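Local coordinates for periplasmic sugar-binding domain protein (Pseudomonas fluorescens Pf-5, PDB 3H75) that probably binds a sugar in the periplasm, as a two-domain solute-binding protein of the kind that serves bacterial uptake systems, at residues Q161-G166 against W210-E215; R128-L133 against R168-E173; L218-A223 against L235-V240; L149-L154 against E190-Q195; L179-Y184 against K201-T206. All blocks are in the same frame, centred on the assembly; numbering follows the deposited sequence.

Contact 1 of 5, residues Q161-G166 against W210-E215; sequences QLRERG and WSANDE. With GOL (glycerol), chain D.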
# COMPACT_ATOMS: atom_id res chain seq x y z
N GLN A 161 9.95 3.21 4.12
CA GLN A 161 10.56 4.49 4.51
C GLN A 161 9.52 5.55 4.85
O GLN A 161 9.63 6.23 5.87
CB GLN A 161 11.46 5.01 3.39
CG GLN A 161 12.56 4.06 2.98
CD GLN A 161 13.39 4.61 1.84
OE1 GLN A 161 12.85 5.13 0.87
NE2 GLN A 161 14.71 4.47 1.94
N LEU A 162 8.51 5.70 3.99
CA LEU A 162 7.47 6.69 4.21
C LEU A 162 6.62 6.39 5.43
O LEU A 162 6.29 7.30 6.20
CB LEU A 162 6.58 6.80 2.97
CG LEU A 162 7.25 7.45 1.75
CD1 LEU A 162 6.33 7.34 0.54
CD2 LEU A 162 7.57 8.91 2.07
N ARG A 163 6.25 5.13 5.63
CA ARG A 163 5.45 4.80 6.79
C ARG A 163 6.27 5.03 8.06
O ARG A 163 5.74 5.52 9.06
CB ARG A 163 4.93 3.36 6.70
CG ARG A 163 3.91 3.23 5.58
CD ARG A 163 3.47 1.80 5.31
NE ARG A 163 2.81 1.73 4.01
CZ ARG A 163 2.44 0.61 3.41
NH1 ARG A 163 2.65 -0.57 3.98
NH2 ARG A 163 1.91 0.67 2.19
N GLU A 164 7.56 4.72 8.01
CA GLU A 164 8.42 4.93 9.17
C GLU A 164 8.56 6.42 9.44
O GLU A 164 8.61 6.84 10.60
CB GLU A 164 9.81 4.33 8.96
CG GLU A 164 10.66 4.40 10.23
CD GLU A 164 12.05 3.83 10.07
OE1 GLU A 164 12.21 2.87 9.27
OE2 GLU A 164 12.98 4.32 10.74
N ARG A 165 8.64 7.23 8.39
CA ARG A 165 8.77 8.67 8.57
C ARG A 165 7.56 9.17 9.35
O ARG A 165 7.69 10.00 10.25
CB ARG A 165 8.87 9.39 7.22
CG ARG A 165 8.74 10.91 7.31
CD ARG A 165 9.80 11.54 8.19
NE ARG A 165 9.58 12.98 8.35
CZ ARG A 165 10.26 13.75 9.19
NH1 ARG A 165 11.21 13.24 9.95
NH2 ARG A 165 9.98 15.05 9.27
N GLY A 166 6.38 8.66 9.00
CA GLY A 166 5.16 9.05 9.69
C GLY A 166 5.23 8.65 11.15
O GLY A 166 4.85 9.42 12.04
N TRP A 210 3.35 -1.29 16.52
CA TRP A 210 3.09 -0.63 15.24
C TRP A 210 3.69 -1.53 14.17
O TRP A 210 4.85 -1.94 14.28
CB TRP A 210 3.82 0.72 15.24
CG TRP A 210 3.72 1.58 14.00
CD1 TRP A 210 2.91 2.66 13.82
CD2 TRP A 210 4.56 1.51 12.83
NE1 TRP A 210 3.19 3.28 12.62
CE2 TRP A 210 4.20 2.60 12.00
CE3 TRP A 210 5.57 0.64 12.41
CZ2 TRP A 210 4.82 2.84 10.77
CZ3 TRP A 210 6.20 0.89 11.18
CH2 TRP A 210 5.82 1.98 10.38
N SER A 211 2.91 -1.87 13.14
CA SER A 211 3.39 -2.71 12.04
C SER A 211 3.11 -2.04 10.71
O SER A 211 2.01 -1.52 10.48
CB SER A 211 2.73 -4.08 12.06
OG SER A 211 3.18 -4.85 13.16
N ALA A 212 4.10 -2.04 9.82
CA ALA A 212 3.95 -1.42 8.51
C ALA A 212 3.00 -2.17 7.58
O ALA A 212 2.65 -1.68 6.52
CB ALA A 212 5.31 -1.23 7.85
N ASN A 213 2.60 -3.38 7.95
CA ASN A 213 1.61 -4.09 7.15
C ASN A 213 0.87 -5.08 8.03
O ASN A 213 1.26 -5.30 9.19
CB ASN A 213 2.23 -4.73 5.88
CG ASN A 213 2.77 -6.12 6.10
OD1 ASN A 213 3.06 -6.53 7.21
ND2 ASN A 213 2.92 -6.87 5.00
N ASP A 214 -0.23 -5.62 7.52
CA ASP A 214 -1.05 -6.53 8.30
C ASP A 214 -0.47 -7.91 8.53
O ASP A 214 -0.67 -8.50 9.59
CB ASP A 214 -2.47 -6.62 7.70
CG ASP A 214 -2.49 -7.15 6.28
OD1 ASP A 214 -1.43 -7.20 5.62
OD2 ASP A 214 -3.60 -7.50 5.82
N GLU A 215 0.26 -8.43 7.54
CA GLU A 215 0.89 -9.74 7.65
C GLU A 215 1.76 -9.79 8.90
O GLU A 215 1.66 -10.71 9.72
CB GLU A 215 1.77 -10.02 6.43
CG GLU A 215 1.05 -10.05 5.08
CD GLU A 215 0.30 -11.34 4.83
OE1 GLU A 215 0.73 -12.39 5.35
OE2 GLU A 215 -0.71 -11.30 4.09
C1 GOL D . 3.09 -2.51 0.51
O1 GOL D . 2.38 -1.41 0.14
C2 GOL D . 2.12 -3.40 1.25
O2 GOL D . 1.47 -2.69 2.38
C3 GOL D . 2.89 -4.66 1.69
O3 GOL D . 2.22 -5.62 2.39

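Contact 2 of 5, residues R128-L133 against R168-E173; sequences RMLKEL and RRALAE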
# COMPACT_ATOMS: atom_id res chain seq x y z
N ARG A 128 -0.72 8.20 11.37
CA ARG A 128 -2.02 7.93 11.95
C ARG A 128 -2.07 6.63 12.75
O ARG A 128 -2.79 6.56 13.74
CB ARG A 128 -3.09 7.92 10.85
CG ARG A 128 -3.39 9.31 10.29
CD ARG A 128 -3.97 10.22 11.37
NE ARG A 128 -3.90 11.63 11.01
CZ ARG A 128 -4.11 12.63 11.86
NH1 ARG A 128 -4.39 12.37 13.13
NH2 ARG A 128 -4.01 13.89 11.45
N MSE A 129 -1.32 5.62 12.34
CA MSE A 129 -1.35 4.38 13.11
C MSE A 129 -0.92 4.58 14.55
O MSE A 129 -1.56 4.08 15.46
CB MSE A 129 -0.49 3.29 12.47
CG MSE A 129 -1.13 2.63 11.26
SE MSE A 129 -0.23 0.99 10.75
CE MSE A 129 1.39 1.77 9.99
N LEU A 130 0.17 5.32 14.77
CA LEU A 130 0.60 5.53 16.14
C LEU A 130 -0.39 6.42 16.89
O LEU A 130 -0.71 6.13 18.04
CB LEU A 130 2.00 6.15 16.20
CG LEU A 130 2.56 6.17 17.64
CD1 LEU A 130 2.64 4.74 18.17
CD2 LEU A 130 3.92 6.82 17.67
N LYS A 131 -0.87 7.48 16.24
CA LYS A 131 -1.83 8.37 16.90
C LYS A 131 -3.08 7.60 17.32
O LYS A 131 -3.60 7.79 18.42
CB LYS A 131 -2.21 9.54 15.99
CG LYS A 131 -1.11 10.58 15.86
CD LYS A 131 -1.60 11.83 15.14
CE LYS A 131 -2.63 12.60 15.94
NZ LYS A 131 -2.06 13.23 17.16
N GLU A 132 -3.56 6.72 16.44
CA GLU A 132 -4.74 5.91 16.72
C GLU A 132 -4.49 4.93 17.85
O GLU A 132 -5.34 4.75 18.73
CB GLU A 132 -5.17 5.15 15.46
CG GLU A 132 -5.93 6.00 14.46
CD GLU A 132 -7.31 6.37 14.95
OE1 GLU A 132 -8.15 5.46 15.10
OE2 GLU A 132 -7.55 7.57 15.21
N LEU A 133 -3.33 4.28 17.83
CA LEU A 133 -2.99 3.32 18.88
C LEU A 133 -2.95 4.04 20.23
O LEU A 133 -3.47 3.53 21.23
CB LEU A 133 -1.64 2.67 18.59
CG LEU A 133 -1.58 1.61 17.49
CD1 LEU A 133 -0.12 1.22 17.26
CD2 LEU A 133 -2.41 0.38 17.89
N ARG A 168 7.94 8.21 12.94
CA ARG A 168 8.92 9.08 13.59
C ARG A 168 8.31 10.44 13.93
O ARG A 168 8.62 11.02 14.97
CB ARG A 168 10.14 9.28 12.70
CG ARG A 168 10.92 8.00 12.40
CD ARG A 168 11.64 7.46 13.63
NE ARG A 168 12.35 6.22 13.34
CZ ARG A 168 13.06 5.53 14.22
NH1 ARG A 168 13.16 5.96 15.47
NH2 ARG A 168 13.65 4.38 13.87
N ARG A 169 7.45 10.96 13.06
CA ARG A 169 6.82 12.24 13.33
C ARG A 169 5.91 12.14 14.55
O ARG A 169 5.90 13.03 15.40
CB ARG A 169 6.03 12.71 12.11
CG ARG A 169 6.88 13.36 11.03
CD ARG A 169 6.02 13.70 9.83
NE ARG A 169 4.76 14.30 10.25
CZ ARG A 169 3.59 14.03 9.69
NH1 ARG A 169 3.51 13.18 8.68
NH2 ARG A 169 2.48 14.60 10.15
N ALA A 170 5.17 11.04 14.65
CA ALA A 170 4.28 10.84 15.78
C ALA A 170 5.08 10.66 17.07
O ALA A 170 4.70 11.15 18.13
CB ALA A 170 3.38 9.62 15.54
N LEU A 171 6.21 9.95 16.99
CA LEU A 171 7.04 9.75 18.17
C LEU A 171 7.62 11.06 18.68
O LEU A 171 7.78 11.25 19.88
CB LEU A 171 8.18 8.77 17.87
CG LEU A 171 7.77 7.31 17.70
CD1 LEU A 171 8.96 6.50 17.21
CD2 LEU A 171 7.26 6.74 19.03
N ALA A 172 7.94 11.97 17.76
CA ALA A 172 8.50 13.25 18.17
C ALA A 172 7.48 14.09 18.92
O ALA A 172 7.85 14.94 19.73
CB ALA A 172 9.00 14.02 16.95
N GLU A 173 6.20 13.84 18.66
CA GLU A 173 5.13 14.58 19.30
C GLU A 173 4.70 13.96 20.62
O GLU A 173 3.96 14.58 21.39
CB GLU A 173 3.92 14.67 18.36
CG GLU A 173 4.26 15.37 17.04
CD GLU A 173 3.12 15.35 16.04
OE1 GLU A 173 2.11 14.65 16.27
OE2 GLU A 173 3.24 16.05 15.00
O HOH W 1 0.19 14.28 17.97

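Contact 3 of 5, residues L218-A223 against L235-V240; sequences LGAMQA and LLFSGV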
# COMPACT_ATOMS: atom_id res chain seq x y z
N LEU A 218 -0.24 -9.65 12.21
CA LEU A 218 -0.83 -10.96 12.53
C LEU A 218 0.22 -11.92 13.09
O LEU A 218 -0.08 -12.73 13.97
CB LEU A 218 -1.48 -11.55 11.28
CG LEU A 218 -2.70 -10.76 10.79
CD1 LEU A 218 -3.14 -11.29 9.45
CD2 LEU A 218 -3.82 -10.84 11.82
N GLY A 219 1.45 -11.82 12.59
CA GLY A 219 2.52 -12.67 13.09
C GLY A 219 2.88 -12.29 14.51
O GLY A 219 3.02 -13.15 15.38
N ALA A 220 3.03 -10.99 14.76
CA ALA A 220 3.37 -10.52 16.10
C ALA A 220 2.26 -10.84 17.09
O ALA A 220 2.52 -11.11 18.26
CB ALA A 220 3.64 -9.01 16.08
N MSE A 221 1.02 -10.80 16.61
CA MSE A 221 -0.13 -11.10 17.47
C MSE A 221 -0.11 -12.55 17.94
O MSE A 221 -0.49 -12.83 19.08
CB MSE A 221 -1.43 -10.80 16.72
CG MSE A 221 -1.76 -9.31 16.68
SE MSE A 221 -3.11 -8.86 15.38
CE MSE A 221 -4.65 -9.71 16.20
N GLN A 222 0.32 -13.46 17.08
CA GLN A 222 0.38 -14.86 17.46
C GLN A 222 1.44 -15.04 18.54
O GLN A 222 1.21 -15.73 19.53
CB GLN A 222 0.72 -15.75 16.27
CG GLN A 222 0.54 -17.23 16.56
CD GLN A 222 0.76 -18.10 15.34
OE1 GLN A 222 0.37 -17.75 14.23
NE2 GLN A 222 1.39 -19.26 15.54
N ALA A 223 2.59 -14.41 18.35
CA ALA A 223 3.67 -14.50 19.33
C ALA A 223 3.15 -13.95 20.66
O ALA A 223 3.44 -14.49 21.73
CB ALA A 223 4.88 -13.70 18.86
N LEU A 235 -2.52 -5.26 24.90
CA LEU A 235 -1.46 -5.02 23.93
C LEU A 235 -2.17 -4.63 22.64
O LEU A 235 -2.94 -5.42 22.10
CB LEU A 235 -0.63 -6.29 23.73
CG LEU A 235 0.60 -6.23 22.82
CD1 LEU A 235 1.56 -5.15 23.31
CD2 LEU A 235 1.29 -7.59 22.80
N LEU A 236 -1.92 -3.42 22.16
CA LEU A 236 -2.60 -2.94 20.95
C LEU A 236 -1.72 -2.95 19.71
O LEU A 236 -0.59 -2.48 19.72
CB LEU A 236 -3.14 -1.53 21.20
CG LEU A 236 -3.96 -1.37 22.49
CD1 LEU A 236 -4.64 -0.01 22.48
CD2 LEU A 236 -5.01 -2.49 22.62
N PHE A 237 -2.30 -3.47 18.62
CA PHE A 237 -1.62 -3.62 17.33
C PHE A 237 -2.24 -2.80 16.20
O PHE A 237 -3.46 -2.64 16.13
CB PHE A 237 -1.68 -5.08 16.89
CG PHE A 237 -0.94 -6.02 17.78
CD1 PHE A 237 0.31 -6.49 17.41
CD2 PHE A 237 -1.50 -6.45 18.98
CE1 PHE A 237 1.01 -7.38 18.21
CE2 PHE A 237 -0.81 -7.35 19.80
CZ PHE A 237 0.45 -7.81 19.41
N SER A 238 -1.39 -2.32 15.31
CA SER A 238 -1.83 -1.59 14.12
C SER A 238 -1.26 -2.30 12.89
O SER A 238 -0.25 -3.00 12.98
CB SER A 238 -1.34 -0.14 14.14
OG SER A 238 0.06 -0.06 13.94
N GLY A 239 -1.92 -2.11 11.76
CA GLY A 239 -1.45 -2.71 10.52
C GLY A 239 -1.95 -1.96 9.30
O GLY A 239 -2.79 -1.06 9.41
N VAL A 240 -1.40 -2.31 8.14
CA VAL A 240 -1.78 -1.71 6.85
C VAL A 240 -2.14 -2.84 5.88
O VAL A 240 -1.48 -3.87 5.87
CB VAL A 240 -0.62 -0.91 6.24
CG1 VAL A 240 -1.06 -0.26 4.94
CG2 VAL A 240 -0.14 0.16 7.21

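Contact 4 of 5, residues L149-L154 against E190-Q195; sequences LAFSGL and ERAYRQ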
# COMPACT_ATOMS: atom_id res chain seq x y z
N LEU A 149 6.92 -1.33 20.19
CA LEU A 149 7.74 -2.15 19.31
C LEU A 149 7.25 -1.79 17.92
O LEU A 149 6.05 -1.58 17.72
CB LEU A 149 7.54 -3.65 19.55
CG LEU A 149 8.09 -4.21 20.87
CD1 LEU A 149 7.73 -5.70 20.98
CD2 LEU A 149 9.60 -4.03 20.92
N ALA A 150 8.16 -1.71 16.96
CA ALA A 150 7.76 -1.40 15.59
C ALA A 150 8.32 -2.41 14.60
O ALA A 150 9.49 -2.79 14.67
CB ALA A 150 8.22 0.00 15.21
N PHE A 151 7.47 -2.86 13.69
CA PHE A 151 7.85 -3.82 12.67
C PHE A 151 7.68 -3.14 11.33
O PHE A 151 6.56 -2.83 10.93
CB PHE A 151 6.96 -5.06 12.74
CG PHE A 151 7.19 -5.90 13.96
CD1 PHE A 151 8.09 -6.96 13.92
CD2 PHE A 151 6.56 -5.60 15.16
CE1 PHE A 151 8.36 -7.71 15.06
CE2 PHE A 151 6.82 -6.34 16.31
CZ PHE A 151 7.72 -7.40 16.26
N SER A 152 8.78 -2.88 10.64
CA SER A 152 8.70 -2.22 9.34
C SER A 152 8.86 -3.26 8.24
O SER A 152 9.09 -4.43 8.53
CB SER A 152 9.79 -1.15 9.23
OG SER A 152 9.56 -0.34 8.09
N GLY A 153 8.71 -2.84 6.99
CA GLY A 153 8.82 -3.77 5.88
C GLY A 153 10.23 -3.93 5.36
O GLY A 153 11.17 -4.08 6.14
N LEU A 154 10.38 -3.92 4.04
CA LEU A 154 11.70 -4.02 3.43
C LEU A 154 12.32 -2.64 3.60
O LEU A 154 11.80 -1.65 3.07
CB LEU A 154 11.57 -4.38 1.94
CG LEU A 154 11.16 -5.83 1.62
CD1 LEU A 154 10.74 -5.92 0.16
CD2 LEU A 154 12.32 -6.78 1.90
N GLU A 190 5.78 -14.80 9.06
CA GLU A 190 6.55 -15.69 9.92
C GLU A 190 7.82 -15.03 10.47
O GLU A 190 8.23 -15.32 11.59
CB GLU A 190 6.91 -16.99 9.19
CG GLU A 190 7.57 -16.83 7.84
CD GLU A 190 7.84 -18.17 7.18
OE1 GLU A 190 6.89 -18.97 7.04
OE2 GLU A 190 9.01 -18.41 6.78
N ARG A 191 8.42 -14.14 9.69
CA ARG A 191 9.63 -13.45 10.15
C ARG A 191 9.27 -12.54 11.32
O ARG A 191 9.94 -12.53 12.35
CB ARG A 191 10.25 -12.62 9.02
CG ARG A 191 11.51 -11.87 9.43
CD ARG A 191 12.08 -11.08 8.26
NE ARG A 191 13.12 -10.13 8.65
CZ ARG A 191 14.36 -10.47 8.99
NH1 ARG A 191 14.74 -11.74 8.99
NH2 ARG A 191 15.23 -9.52 9.33
N ALA A 192 8.19 -11.77 11.17
CA ALA A 192 7.75 -10.87 12.24
C ALA A 192 7.37 -11.71 13.45
O ALA A 192 7.62 -11.31 14.59
CB ALA A 192 6.56 -10.05 11.78
N TYR A 193 6.77 -12.86 13.20
CA TYR A 193 6.36 -13.77 14.26
C TYR A 193 7.58 -14.18 15.08
O TYR A 193 7.55 -14.14 16.31
CB TYR A 193 5.71 -15.02 13.66
CG TYR A 193 5.53 -16.17 14.64
CD1 TYR A 193 4.66 -16.07 15.72
CD2 TYR A 193 6.24 -17.36 14.47
CE1 TYR A 193 4.50 -17.14 16.62
CE2 TYR A 193 6.09 -18.42 15.35
CZ TYR A 193 5.22 -18.31 16.42
OH TYR A 193 5.06 -19.37 17.28
N ARG A 194 8.65 -14.56 14.39
CA ARG A 194 9.88 -14.98 15.06
C ARG A 194 10.51 -13.83 15.83
O ARG A 194 10.96 -14.00 16.96
CB ARG A 194 10.88 -15.54 14.04
CG ARG A 194 10.44 -16.85 13.40
CD ARG A 194 10.22 -17.93 14.44
NE ARG A 194 9.79 -19.20 13.84
CZ ARG A 194 9.43 -20.27 14.54
NH1 ARG A 194 9.44 -20.23 15.87
NH2 ARG A 194 9.05 -21.38 13.92
N GLN A 195 10.54 -12.65 15.22
CA GLN A 195 11.11 -11.48 15.87
C GLN A 195 10.30 -11.10 17.10
O GLN A 195 10.86 -10.74 18.14
CB GLN A 195 11.16 -10.31 14.88
CG GLN A 195 12.07 -10.54 13.67
CD GLN A 195 11.94 -9.47 12.60
OE1 GLN A 195 10.83 -9.14 12.17
NE2 GLN A 195 13.07 -8.92 12.16

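Contact 5 of 5, residues L179-Y184 against K201-T206; sequences LRQLVY and KRYPKT. With SO4 (sulfate ion), chain C.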
# COMPACT_ATOMS: atom_id res chain seq x y z
N LEU A 179 10.07 3.93 21.96
CA LEU A 179 10.29 2.89 20.96
C LEU A 179 11.47 2.07 21.43
O LEU A 179 12.62 2.53 21.39
CB LEU A 179 10.61 3.53 19.60
CG LEU A 179 11.04 2.59 18.48
CD1 LEU A 179 9.93 1.63 18.13
CD2 LEU A 179 11.43 3.41 17.26
N ARG A 180 11.21 0.86 21.90
CA ARG A 180 12.28 0.01 22.40
C ARG A 180 13.10 -0.59 21.26
O ARG A 180 14.31 -0.78 21.39
CB ARG A 180 11.73 -1.10 23.29
CG ARG A 180 10.96 -0.60 24.52
CD ARG A 180 11.70 0.51 25.25
NE ARG A 180 13.07 0.15 25.61
CZ ARG A 180 13.42 -0.58 26.66
NH1 ARG A 180 12.49 -1.05 27.49
NH2 ARG A 180 14.70 -0.83 26.90
N GLN A 181 12.43 -0.87 20.15
CA GLN A 181 13.10 -1.45 19.00
C GLN A 181 12.23 -1.43 17.76
O GLN A 181 11.02 -1.66 17.83
CB GLN A 181 13.48 -2.91 19.30
CG GLN A 181 14.49 -3.49 18.35
CD GLN A 181 15.79 -3.82 19.06
OE1 GLN A 181 15.85 -4.73 19.88
NE2 GLN A 181 16.83 -3.06 18.75
N LEU A 182 12.86 -1.14 16.63
CA LEU A 182 12.17 -1.16 15.35
C LEU A 182 12.96 -2.19 14.55
O LEU A 182 14.17 -2.06 14.40
CB LEU A 182 12.21 0.20 14.65
CG LEU A 182 11.59 0.23 13.24
CD1 LEU A 182 11.07 1.63 12.93
CD2 LEU A 182 12.62 -0.19 12.21
N VAL A 183 12.28 -3.22 14.07
CA VAL A 183 12.95 -4.24 13.27
C VAL A 183 12.33 -4.28 11.89
O VAL A 183 11.24 -3.77 11.66
CB VAL A 183 12.85 -5.64 13.92
CG1 VAL A 183 13.61 -5.65 15.24
CG2 VAL A 183 11.39 -6.02 14.16
N TYR A 184 13.04 -4.89 10.95
CA TYR A 184 12.56 -5.00 9.59
C TYR A 184 12.06 -6.41 9.35
O TYR A 184 12.85 -7.35 9.22
CB TYR A 184 13.68 -4.60 8.62
CG TYR A 184 13.95 -3.11 8.67
CD1 TYR A 184 13.07 -2.21 8.07
CD2 TYR A 184 15.02 -2.59 9.41
CE1 TYR A 184 13.24 -0.84 8.19
CE2 TYR A 184 15.19 -1.21 9.55
CZ TYR A 184 14.30 -0.34 8.94
OH TYR A 184 14.44 1.02 9.09
N LYS A 201 9.26 -10.86 24.75
CA LYS A 201 9.76 -11.49 25.97
C LYS A 201 10.78 -10.54 26.60
O LYS A 201 10.83 -10.37 27.82
CB LYS A 201 10.42 -12.83 25.63
CG LYS A 201 10.74 -13.69 26.85
CD LYS A 201 11.36 -15.01 26.44
CE LYS A 201 11.45 -15.97 27.62
NZ LYS A 201 12.22 -15.38 28.76
N ARG A 202 11.60 -9.93 25.75
CA ARG A 202 12.63 -8.99 26.18
C ARG A 202 12.04 -7.68 26.72
O ARG A 202 12.58 -7.09 27.65
CB ARG A 202 13.57 -8.68 25.02
CG ARG A 202 14.54 -7.54 25.28
CD ARG A 202 15.58 -7.91 26.33
NE ARG A 202 16.50 -6.80 26.60
CZ ARG A 202 16.20 -5.74 27.34
NH1 ARG A 202 15.00 -5.63 27.89
NH2 ARG A 202 17.10 -4.78 27.53
N TYR A 203 10.95 -7.24 26.11
CA TYR A 203 10.29 -5.99 26.51
C TYR A 203 8.85 -6.26 26.92
O TYR A 203 7.91 -5.91 26.20
CB TYR A 203 10.33 -5.00 25.34
CG TYR A 203 11.72 -4.71 24.82
CD1 TYR A 203 12.62 -3.98 25.59
CD2 TYR A 203 12.13 -5.18 23.57
CE1 TYR A 203 13.90 -3.71 25.12
CE2 TYR A 203 13.41 -4.91 23.10
CZ TYR A 203 14.29 -4.18 23.88
OH TYR A 203 15.56 -3.91 23.42
N PRO A 204 8.65 -6.88 28.09
CA PRO A 204 7.30 -7.19 28.57
C PRO A 204 6.41 -5.97 28.87
O PRO A 204 5.19 -6.11 28.97
CB PRO A 204 7.57 -8.03 29.82
CG PRO A 204 8.87 -7.48 30.31
CD PRO A 204 9.67 -7.33 29.05
N LYS A 205 7.02 -4.80 29.03
CA LYS A 205 6.23 -3.60 29.32
C LYS A 205 5.59 -3.05 28.05
O LYS A 205 4.77 -2.14 28.10
CB LYS A 205 7.11 -2.52 29.96
CG LYS A 205 7.86 -3.02 31.19
CD LYS A 205 8.59 -1.90 31.91
CE LYS A 205 7.62 -0.99 32.63
NZ LYS A 205 8.33 -0.03 33.52
N THR A 206 5.96 -3.62 26.91
CA THR A 206 5.40 -3.18 25.63
C THR A 206 3.87 -3.18 25.69
O THR A 206 3.26 -4.17 26.10
CB THR A 206 5.85 -4.09 24.46
OG1 THR A 206 7.27 -4.02 24.32
CG2 THR A 206 5.19 -3.64 23.15
S SO4 C . 15.08 -2.35 29.97
O1 SO4 C . 14.17 -1.22 30.22
O2 SO4 C . 14.30 -3.47 29.40
O3 SO4 C . 16.15 -1.95 29.03
O4 SO4 C . 15.69 -2.77 31.25

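Contact 1 of 5, residues Q161-G166 against W210-E215
With CG anti to the carbonyl carbon (chi1 -68°) and the chain extended to NE, R163 reaches past the end of strand 206-211, while W210, its CG anti to the backbone N, turns its six-membered ring against helix 158-173. R163 NH1 donates to A212 O at 2.8 Å, nearly in line with the carbonyl and 21° out of the guanidinium plane, though the bond is bent at the hydrogen (132°). The W210 ring meets the helix edge-on, CZ2 lying 3.3 Å from R163 O and CH2 4.0 Å from R163 CB. In this periplasmic-binding-protein fold the C-terminal ends of the sheet strands face the cleft between the domains, and here a glycerol, probably from the crystallisation liquor, occupies a polar pocket. Its O2 accepts from R163 NH1 (2.9 Å) and its O3 from N213 ND2 (3.0 Å); N241 and H262 also hydrogen-bond to it. A leucine in place of R163 would probably leave A212 O and the D122 carboxylate, the salt-bridge partner of NE, without their mate.

Contact 2 of 5, residues R128-L133 against R168-E173
Two helices of the layer covering one face of the mixed sheet, 122-137 and 158-173, meet here in a small apolar seam. L130 carries it. With CG anti to the backbone N (chi1 -171°), its CD2 methyl points into the second helix and touches two side chains at once: A170 CB at 3.6 Å and L171 CD2 also at 3.6 Å. The two leucines cross at about a right angle. A170 has only a methyl to offer, which lets the backbones draw close, with L130 CA and A170 CA 6.5 Å apart. Beside this seam a polar bridge runs through water: K131 NZ donates to it at 2.6 Å, and the water in turn donates to E173 OE1 at 2.6 Å. K131 NZ and E173 OE1 are 4.5 Å apart, beyond a salt bridge. E173 OE1 is also hydrogen-bonded to Y127. On the sheet side, L171 rests on strand 177-184, whereas M129 and L133 of the other helix lie over strands 206-211, 236-240 and 257-260.

Contact 3 of 5, residues L218-A223 against L235-V240
Helix 214-226 is the crossover of a beta-alpha-beta unit whose strands, 206-211 and 236-240, are parallel neighbours in the mixed sheet, and this contact packs that helix against the second strand. The F237 ring is the centre of it. M221, a selenomethionine, lays its CG methylene over one face of the ring, 3.4 Å from the centroid and only 6° off the normal, a nearly ideal CH-pi contact. All six ring carbons lie at almost the same distance from M221 CG, 3.6 Å for F237 CG. The selenium sits farther out in a Met-aromatic contact, M221 SE being 4.7 Å from the centroid and oblique to the face, 26° off the normal. A second neighbour, A220, comes at the ring edge instead: its CB lies near the ring plane, 3.8 Å from F237 CE1. F237 is thus held over one face and at the rim by consecutive residues of one helical turn. Its CB already points to the helix, and CG anti to the carbonyl carbon (chi1 -64°) sets the ring face against M221 CG. Around it, V209 of strand 206-211 and P231 of a loop also touch F237, while A220 packs on A196 of the adjacent helix 189-202.

Contact 4 of 5, residues L149-L154 against E190-Q195
F151, on strand 146-152, packs into helix 189-202, one of the helices on one face of the mixed sheet in this periplasmic-binding-protein domain. The close part of the contact gathers at one corner of the phenyl ring. Q195 CB comes in at the ring edge, in its plane, 3.8 Å from F151 CE1, and F151 CE1 is 3.7 Å from A192 O, which approaches obliquely. The methyl of A192 is a little looser, its CB 4.1 Å from F151 CD1. F151 is buried, with A196 and L199 of the helix and V183 and V209 of the flanking strands touching its side chain as well. Toward solvent the interface relaxes: Q195 is partly exposed, and its amide plane stands 56° from that of the ring, with NE2 giving a weak hydrogen bond to Y184 O. The Q195 chain, extended beyond CG (chi2 171°), runs alongside the ring, antiparallel to it, and brings OE1 to 3.9 Å from F151 CD1.

Contact 5 of 5, residues L179-Y184 against K201-T206
CH-pi and face contacts carry this surface contact between R180 and Y203. R180 CB sits over the centre of the tyrosine ring in a CH-pi contact, 3.7 Å from the centroid and 9° off the normal. Bends at chi2 and chi3 fold the arginine back so that its guanidinium face meets the CE1 side of the ring, Y203 CE1 lying 3.5 Å from R180 NH2, although the two planes are 63° apart. On the opposite face of the ring lies CG of R202, so the tyrosine is sandwiched between two arginine chains. The polar contacts centre on a sulfate, probably from the crystallisation liquor: R180 NH2 donates to its O3 at 2.8 Å and R202 NH1 to its O2 at 2.7 Å, the latter almost straight (177°). The anion would help offset the two positive charges, and E147 forms a salt bridge with R180. An alanine at Y203 is likely to open a gap between the two arginine chains, leaving them held mainly by the anion and E147. Y203 O accepts from T206 N (3.1 Å) and T206 OG1 (2.7 Å); the first bond closes a type I beta turn, reinforced by the second, that leads helix 189-202 into strand 206-211 in a beta-alpha-beta crossover begun by strand 177-184.

Overall arrangement
From the N terminus, most of the first domain's sheet precedes all five contacts, which lie together in the second domain. Helix 122-137 opens contact 2, which closes on helix 158-173. Before that, strand 146-152 has opened contact 4, closed by helix 189-202, so contacts 2 and 4 cross. Contact 1 starts on helix 158-173 and ends past strand 206-211, crossing both; contact 5, from strand 177-184 to the turn after helix 189-202, nests inside it and crosses contact 4. Contact 3 closes last, in series after the others. Contact 1 ties a helix to one face of the mixed sheet, contact 2 joins two helices on that face, contacts 3 and 4 tie helices to the other, and contact 5 its edge strand.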